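Side-chain contacts in CELL WALL surface anchor family protein (Streptococcus pneumoniae, PDB 3ZGH), which binds keratin 10 through its basic binding-region domain, which has an MSCRAMM-type fold, and is thought to let the pneumococcus attach to host cells: residues A176-T179 and D180-G183; M129-G133 and S134-W138; S78-R81 and P82-I86. One frame throughout, in Å; residues are numbered along the deposited sequence.

Contact 1: residues A176-T179 and D180-G183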
loop_
_atom_site.group_PDB
_atom_site.type_symbol
_atom_site.label_atom_id
_atom_site.label_comp_id
_atom_site.label_asym_id
_atom_site.label_seq_id
_atom_site.Cartn_x
_atom_site.Cartn_y
_atom_site.Cartn_z
ATOM N N ALA A 176 -6.982 2.904 3.784
ATOM C CA ALA A 176 -6.976 4.309 3.438
ATOM C C ALA A 176 -8.020 4.949 4.316
ATOM O O ALA A 176 -9.081 4.377 4.535
ATOM C CB ALA A 176 -7.310 4.495 1.977
ATOM N N ALA A 177 -7.708 6.113 4.870
ATOM C CA ALA A 177 -8.653 6.815 5.711
ATOM C C ALA A 177 -8.360 8.304 5.662
ATOM O O ALA A 177 -7.207 8.709 5.491
ATOM C CB ALA A 177 -8.551 6.321 7.138
ATOM N N ARG A 178 -9.386 9.133 5.869
ATOM C CA ARG A 178 -9.147 10.561 5.935
ATOM C C ARG A 178 -8.468 10.796 7.262
ATOM O O ARG A 178 -8.710 10.048 8.235
ATOM C CB ARG A 178 -10.437 11.350 5.798
ATOM C CG ARG A 178 -11.506 11.057 6.842
ATOM C CD ARG A 178 -12.734 11.917 6.553
ATOM N NE ARG A 178 -13.954 11.394 7.166
ATOM C CZ ARG A 178 -14.561 11.909 8.229
ATOM N NH1 ARG A 178 -14.086 12.988 8.851
ATOM N NH2 ARG A 178 -15.664 11.330 8.678
ATOM N N THR A 179 -7.630 11.835 7.329
ATOM C CA THR A 179 -6.699 11.970 8.450
ATOM C C THR A 179 -7.389 12.294 9.765
ATOM O O THR A 179 -6.838 12.007 10.818
ATOM C CB THR A 179 -5.613 13.027 8.166
ATOM O OG1 THR A 179 -6.246 14.238 7.768
ATOM C CG2 THR A 179 -4.695 12.555 7.036
ATOM N N ASP A 180 -8.587 12.872 9.721
ATOM C CA ASP A 180 -9.338 13.116 10.956
ATOM C C ASP A 180 -10.300 11.986 11.343
ATOM O O ASP A 180 -11.116 12.155 12.249
ATOM C CB ASP A 180 -10.106 14.459 10.889
ATOM C CG ASP A 180 -11.122 14.512 9.743
ATOM O OD1 ASP A 180 -10.996 13.749 8.757
ATOM O OD2 ASP A 180 -12.052 15.347 9.816
ATOM N N ARG A 181 -10.214 10.833 10.680
ATOM C CA ARG A 181 -11.083 9.708 11.028
ATOM C C ARG A 181 -10.393 8.367 10.705
ATOM O O ARG A 181 -10.801 7.632 9.805
ATOM C CB ARG A 181 -12.422 9.843 10.294
ATOM C CG ARG A 181 -13.498 8.889 10.766
ATOM C CD ARG A 181 -14.071 9.278 12.124
ATOM N NE ARG A 181 -14.696 8.130 12.787
ATOM C CZ ARG A 181 -15.954 7.730 12.596
ATOM N NH1 ARG A 181 -16.415 6.670 13.250
ATOM N NH2 ARG A 181 -16.758 8.381 11.759
ATOM N N ILE A 182 -9.338 8.067 11.449
ATOM C CA ILE A 182 -8.504 6.916 11.140
ATOM C C ILE A 182 -9.221 5.574 11.378
ATOM O O ILE A 182 -8.795 4.549 10.869
ATOM C CB ILE A 182 -7.128 6.999 11.858
ATOM C CG1 ILE A 182 -7.254 7.175 13.376
ATOM C CG2 ILE A 182 -6.366 8.186 11.343
ATOM C CD1 ILE A 182 -7.759 5.969 14.111
ATOM N N GLY A 183 -10.341 5.590 12.091
ATOM C CA GLY A 183 -11.078 4.362 12.348
ATOM C C GLY A 183 -11.958 3.850 11.207
ATOM O O GLY A 183 -12.536 2.765 11.309
HETATM O O HOH W 1 -11.658 7.575 7.221
#
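Arg178 and Arg181 face each other across a type I beta turn, and the backbone bond that closes it runs from Arg181 N to Arg178 O at 3.0 Å. The N-H points fairly straight at the oxygen (159°), yet the donor stands above the carbonyl plane, well off the lone-pair direction. A water ties the same two residues once more: it accepts from Arg178 N and donates to Arg181 O, the latter at 2.7 Å, so the Arg178 N-H and the Arg181 carbonyl are both satisfied by the one water.

The side chain of Arg178 leaves between its own N and carbonyl carbon (chi1 59°) and then runs extended, which carries the guanidinium over the turn to Asp180. There NH1 forms a salt bridge with Asp180 OD1, 3.2 Å long and weak as a hydrogen bond; the carboxylate sits at the guanidinium edge with its plane turned 69° from it. On one face of the guanidinium lies Arg181 CB, 3.6 Å from Arg178 CZ. The second guanidinium stands almost perpendicular to the first, with Arg178 NH2 and Arg181 NH2 4.4 Å apart. Strand 85-87 lies alongside.

With two arginines this close and a single aspartate bridged to one of them, the turn probably carries a net positive charge, consistent with the basic character of this keratin 10-binding domain.

Contact 2: residues M129-G133 and S134-W138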
loop_
_atom_site.group_PDB
_atom_site.type_symbol
_atom_site.label_atom_id
_atom_site.label_comp_id
_atom_site.label_asym_id
_atom_site.label_seq_id
_atom_site.Cartn_x
_atom_site.Cartn_y
_atom_site.Cartn_z
ATOM N N MET A 129 8.594 -0.238 10.690
ATOM C CA MET A 129 7.609 -1.276 10.988
ATOM C C MET A 129 7.754 -1.777 12.413
ATOM O O MET A 129 8.864 -1.937 12.914
ATOM C CB MET A 129 7.767 -2.444 10.040
ATOM C CG MET A 129 7.294 -2.143 8.655
ATOM S SD MET A 129 6.134 -3.379 8.097
ATOM C CE MET A 129 6.388 -3.208 6.324
ATOM N N THR A 130 6.627 -2.030 13.060
ATOM C CA THR A 130 6.630 -2.641 14.388
ATOM C C THR A 130 5.584 -3.743 14.390
ATOM O O THR A 130 4.684 -3.757 13.562
ATOM C CB THR A 130 6.257 -1.630 15.515
ATOM O OG1 THR A 130 4.964 -1.072 15.255
ATOM C CG2 THR A 130 7.274 -0.506 15.612
ATOM N N THR A 131 5.702 -4.675 15.322
ATOM C CA THR A 131 4.623 -5.618 15.536
ATOM C C THR A 131 3.621 -4.892 16.437
ATOM O O THR A 131 3.891 -3.756 16.830
ATOM C CB THR A 131 5.165 -6.893 16.152
ATOM O OG1 THR A 131 5.641 -6.622 17.481
ATOM C CG2 THR A 131 6.304 -7.461 15.288
ATOM N N GLN A 132 2.466 -5.476 16.753
ATOM C CA GLN A 132 2.021 -6.775 16.267
ATOM C C GLN A 132 0.646 -6.523 15.609
ATOM O O GLN A 132 0.506 -5.473 14.977
ATOM C CB GLN A 132 1.968 -7.775 17.422
ATOM C CG GLN A 132 3.216 -7.883 18.290
ATOM C CD GLN A 132 3.133 -9.049 19.244
ATOM O OE1 GLN A 132 3.020 -10.200 18.819
ATOM N NE2 GLN A 132 3.177 -8.766 20.538
ATOM N N GLY A 133 -0.385 -7.378 15.742
ATOM C CA GLY A 133 -0.490 -8.543 16.618
ATOM C C GLY A 133 0.137 -9.832 16.103
ATOM O O GLY A 133 1.091 -10.361 16.672
ATOM N N SER A 134 -0.414 -10.360 15.022
ATOM C CA SER A 134 0.166 -11.549 14.417
ATOM C C SER A 134 1.096 -11.110 13.297
ATOM O O SER A 134 1.677 -11.947 12.592
ATOM C CB SER A 134 -0.924 -12.468 13.869
ATOM O OG SER A 134 -1.530 -11.908 12.716
ATOM N N GLY A 135 1.246 -9.792 13.148
ATOM C CA GLY A 135 1.990 -9.227 12.039
ATOM C C GLY A 135 2.541 -7.850 12.356
ATOM O O GLY A 135 2.956 -7.586 13.483
ATOM N N TYR A 136 2.536 -6.980 11.350
ATOM C CA TYR A 136 3.227 -5.697 11.404
ATOM C C TYR A 136 2.303 -4.544 10.986
ATOM O O TYR A 136 1.391 -4.721 10.150
ATOM C CB TYR A 136 4.431 -5.717 10.438
ATOM C CG TYR A 136 5.504 -6.726 10.768
ATOM C CD1 TYR A 136 6.607 -6.373 11.539
ATOM C CD2 TYR A 136 5.412 -8.027 10.320
ATOM C CE1 TYR A 136 7.584 -7.291 11.872
ATOM C CE2 TYR A 136 6.400 -8.969 10.635
ATOM C CZ TYR A 136 7.478 -8.590 11.414
ATOM O OH TYR A 136 8.462 -9.507 11.728
ATOM N N THR A 137 2.566 -3.361 11.531
ATOM C CA THR A 137 2.075 -2.115 10.933
ATOM C C THR A 137 3.242 -1.146 10.910
ATOM O O THR A 137 4.332 -1.474 11.370
ATOM C CB THR A 137 0.948 -1.454 11.760
ATOM O OG1 THR A 137 0.121 -2.456 12.353
ATOM C CG2 THR A 137 0.082 -0.558 10.887
ATOM N N TRP A 138 3.027 0.053 10.390
ATOM C CA TRP A 138 4.035 1.079 10.512
ATOM C C TRP A 138 3.443 2.414 10.952
ATOM O O TRP A 138 2.234 2.637 10.841
ATOM C CB TRP A 138 4.845 1.199 9.222
ATOM C CG TRP A 138 4.102 1.667 7.974
ATOM C CD1 TRP A 138 3.899 2.963 7.568
ATOM C CD2 TRP A 138 3.520 0.840 6.954
ATOM N NE1 TRP A 138 3.231 2.983 6.358
ATOM C CE2 TRP A 138 2.987 1.686 5.970
ATOM C CE3 TRP A 138 3.408 -0.551 6.784
ATOM C CZ2 TRP A 138 2.339 1.203 4.839
ATOM C CZ3 TRP A 138 2.771 -1.032 5.665
ATOM C CH2 TRP A 138 2.247 -0.166 4.701
#
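Met129 packs its thioether between Tyr136 and Trp138, and this end of the contact is the tight one. SD lies 3.7 Å from Tyr136 CB, with the methionine chain crossing the tyrosine at about a right angle, while CE comes to 4.0 Å from Trp138 CE3 as the two side chains run alongside each other. A bend at chi2 (-127°) brings the sulfur within Met-aromatic range of both rings, obliquely in each case: 5.2 Å from SD to the Tyr136 ring centroid and 5.4 Å from SD to the centroid of the Trp138 six-membered ring. Trp159 of strand 154-162 and Val109 touch both Met129 and Trp138.

The two segments are the arms of a beta hairpin at the margin of the large antiparallel sheet, strand 136-138 being its outermost strand on this side. Thr130 and Thr137 form the hydrogen-bonded pair, with Thr130 N to Thr137 O at 2.9 Å and Thr137 N to Thr130 O at 3.0 Å, while Met129 and Trp138 form the adjacent non-hydrogen-bonded pair.

Toward the turn the packing thins. Thr131 still lays CG2 3.7 Å from Tyr136 CE1, the two side chains pointing the same way, but Gln132 is poorly ordered, and the peptide bonds on both sides of it are modelled cis. Gln132, Gly133 and Ser134 are all exposed, and Gly133 N has a weak bond to Thr95 OG1.

Contact 3: residues S78-R81 and P82-I86; sequences SSMR and PGYSI
Tyr84 stands between Met80 and Arg81, and each of the two crosses it at about a right angle. Its CG is anti to the backbone N (chi1 178°), which sends the ring inward from the turn. Met80 reaches it with an extended chain that bends only at chi3. Its SD lies 3.8 Å from Tyr84 CD2, and the terminal CE also comes beside Tyr84 CD2, at 4.0 Å. The sulfur is 5.0 Å from the ring centroid of Tyr84, an oblique Met-aromatic contact in which SD is 70° off the ring normal.

Arg81 comes in by the CD1 side of the same ring. Its aliphatic part makes the closer approach, CG resting 3.7 Å from Tyr84 CB. Farther out the chain bends at chi3, and the guanidinium spreads over the backbone that joins Gly83 to Tyr84: Tyr84 N lies beneath its centre and Gly83 C nearer the rim. The guanidinium and phenol planes are 68° apart. At the edge of the ring, Arg81 NH1 is 4.1 Å from Tyr84 CD1. Arg81 is exposed, whereas Met80 and the tyrosine are buried. The phenol is also held at its far end, where OH is hydrogen-bonded to Asp38 and Tyr186, and the ring of Tyr41 meets that of Tyr84 edge to face.

Beneath the arginine the chain turns back on itself. Tyr84 N bonds to Arg81 O at 3.1 Å, the donor standing well above the carbonyl plane, with Pro82 and Gly83 at the two central positions. This is a type I beta turn, here with proline at its second position, and it delivers the chain into strand 85-87, the central strand of the small three-stranded antiparallel sheet.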
loop_
_atom_site.group_PDB
_atom_site.type_symbol
_atom_site.label_atom_id
_atom_site.label_comp_id
_atom_site.label_asym_id
_atom_site.label_seq_id
_atom_site.Cartn_x
_atom_site.Cartn_y
_atom_site.Cartn_z
ATOM N N SER A 78 -13.369 16.372 -8.803
ATOM C CA SER A 78 -13.152 17.785 -9.047
ATOM C C SER A 78 -13.638 18.615 -7.855
ATOM O O SER A 78 -13.193 19.734 -7.663
ATOM C CB SER A 78 -13.845 18.224 -10.350
ATOM O OG SER A 78 -15.236 17.934 -10.312
ATOM N N SER A 79 -14.535 18.066 -7.045
ATOM C CA SER A 79 -15.025 18.817 -5.902
ATOM C C SER A 79 -14.201 18.549 -4.617
ATOM O O SER A 79 -14.524 19.060 -3.541
ATOM C CB SER A 79 -16.512 18.527 -5.671
ATOM O OG SER A 79 -16.700 17.316 -4.977
ATOM N N MET A 80 -13.135 17.762 -4.736
ATOM C CA MET A 80 -12.298 17.472 -3.575
ATOM C C MET A 80 -11.598 18.744 -3.144
ATOM O O MET A 80 -11.038 19.464 -3.955
ATOM C CB MET A 80 -11.266 16.373 -3.885
ATOM C CG MET A 80 -10.413 15.981 -2.678
ATOM S SD MET A 80 -9.299 14.664 -3.105
ATOM C CE MET A 80 -10.366 13.231 -3.218
ATOM N N ARG A 81 -11.688 19.081 -1.867
ATOM C CA ARG A 81 -10.972 20.253 -1.378
ATOM C C ARG A 81 -9.443 20.021 -1.355
ATOM O O ARG A 81 -8.967 18.908 -1.068
ATOM C CB ARG A 81 -11.536 20.693 -0.023
ATOM C CG ARG A 81 -11.145 19.861 1.186
ATOM C CD ARG A 81 -11.794 20.405 2.491
ATOM N NE ARG A 81 -10.837 20.474 3.608
ATOM C CZ ARG A 81 -10.676 19.532 4.539
ATOM N NH1 ARG A 81 -11.403 18.422 4.524
ATOM N NH2 ARG A 81 -9.774 19.701 5.504
ATOM N N PRO A 82 -8.664 21.061 -1.707
ATOM C CA PRO A 82 -7.214 20.856 -1.829
ATOM C C PRO A 82 -6.575 20.377 -0.531
ATOM O O PRO A 82 -5.585 19.652 -0.605
ATOM C CB PRO A 82 -6.668 22.252 -2.160
ATOM C CG PRO A 82 -7.833 23.047 -2.660
ATOM C CD PRO A 82 -9.083 22.430 -2.060
ATOM N N GLY A 83 -7.083 20.815 0.627
ATOM C CA GLY A 83 -6.501 20.428 1.902
ATOM C C GLY A 83 -7.065 19.165 2.546
ATOM O O GLY A 83 -6.623 18.803 3.646
ATOM N N TYR A 84 -8.041 18.503 1.898
ATOM C CA TYR A 84 -8.472 17.165 2.310
ATOM C C TYR A 84 -7.238 16.298 2.311
ATOM O O TYR A 84 -6.360 16.512 1.489
ATOM C CB TYR A 84 -9.450 16.593 1.274
ATOM C CG TYR A 84 -9.962 15.191 1.514
ATOM C CD1 TYR A 84 -10.765 14.895 2.609
ATOM C CD2 TYR A 84 -9.703 14.182 0.606
ATOM C CE1 TYR A 84 -11.278 13.607 2.799
ATOM C CE2 TYR A 84 -10.201 12.888 0.786
ATOM C CZ TYR A 84 -10.997 12.618 1.880
ATOM O OH TYR A 84 -11.519 11.356 2.064
ATOM N N SER A 85 -7.150 15.312 3.194
ATOM C CA SER A 85 -5.962 14.475 3.230
ATOM C C SER A 85 -6.250 13.057 3.695
ATOM O O SER A 85 -7.081 12.861 4.604
ATOM C CB SER A 85 -4.912 15.100 4.168
ATOM O OG SER A 85 -3.660 14.460 3.957
ATOM N N ILE A 86 -5.548 12.087 3.106
ATOM C CA ILE A 86 -5.715 10.676 3.496
ATOM C C ILE A 86 -4.397 9.996 3.904
ATOM O O ILE A 86 -3.335 10.371 3.418
ATOM C CB ILE A 86 -6.345 9.838 2.360
ATOM C CG1 ILE A 86 -5.512 9.938 1.088
ATOM C CG2 ILE A 86 -7.789 10.287 2.082
ATOM C CD1 ILE A 86 -5.878 8.880 0.047
#

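Contacts 1 and 3 are neighbours, their centres 13 Å apart, and they meet through the small antiparallel sheet in which strands 85-87 and 177-178 lie side by side. Thr179 N approaches Ser85 O at 3.0 Å, a probable hydrogen bond, and Arg178 CB packs 3.8 Å from Tyr84 CE1. The turn of contact 3 thus leads into this sheet, and that of contact 1 leads out of it. Contact 2 belongs to the large sheet instead: its centre is about 19 Å from that of contact 1 and about 30 Å from that of contact 3, and it touches neither, the nearest atoms being about 10 Å away in both cases.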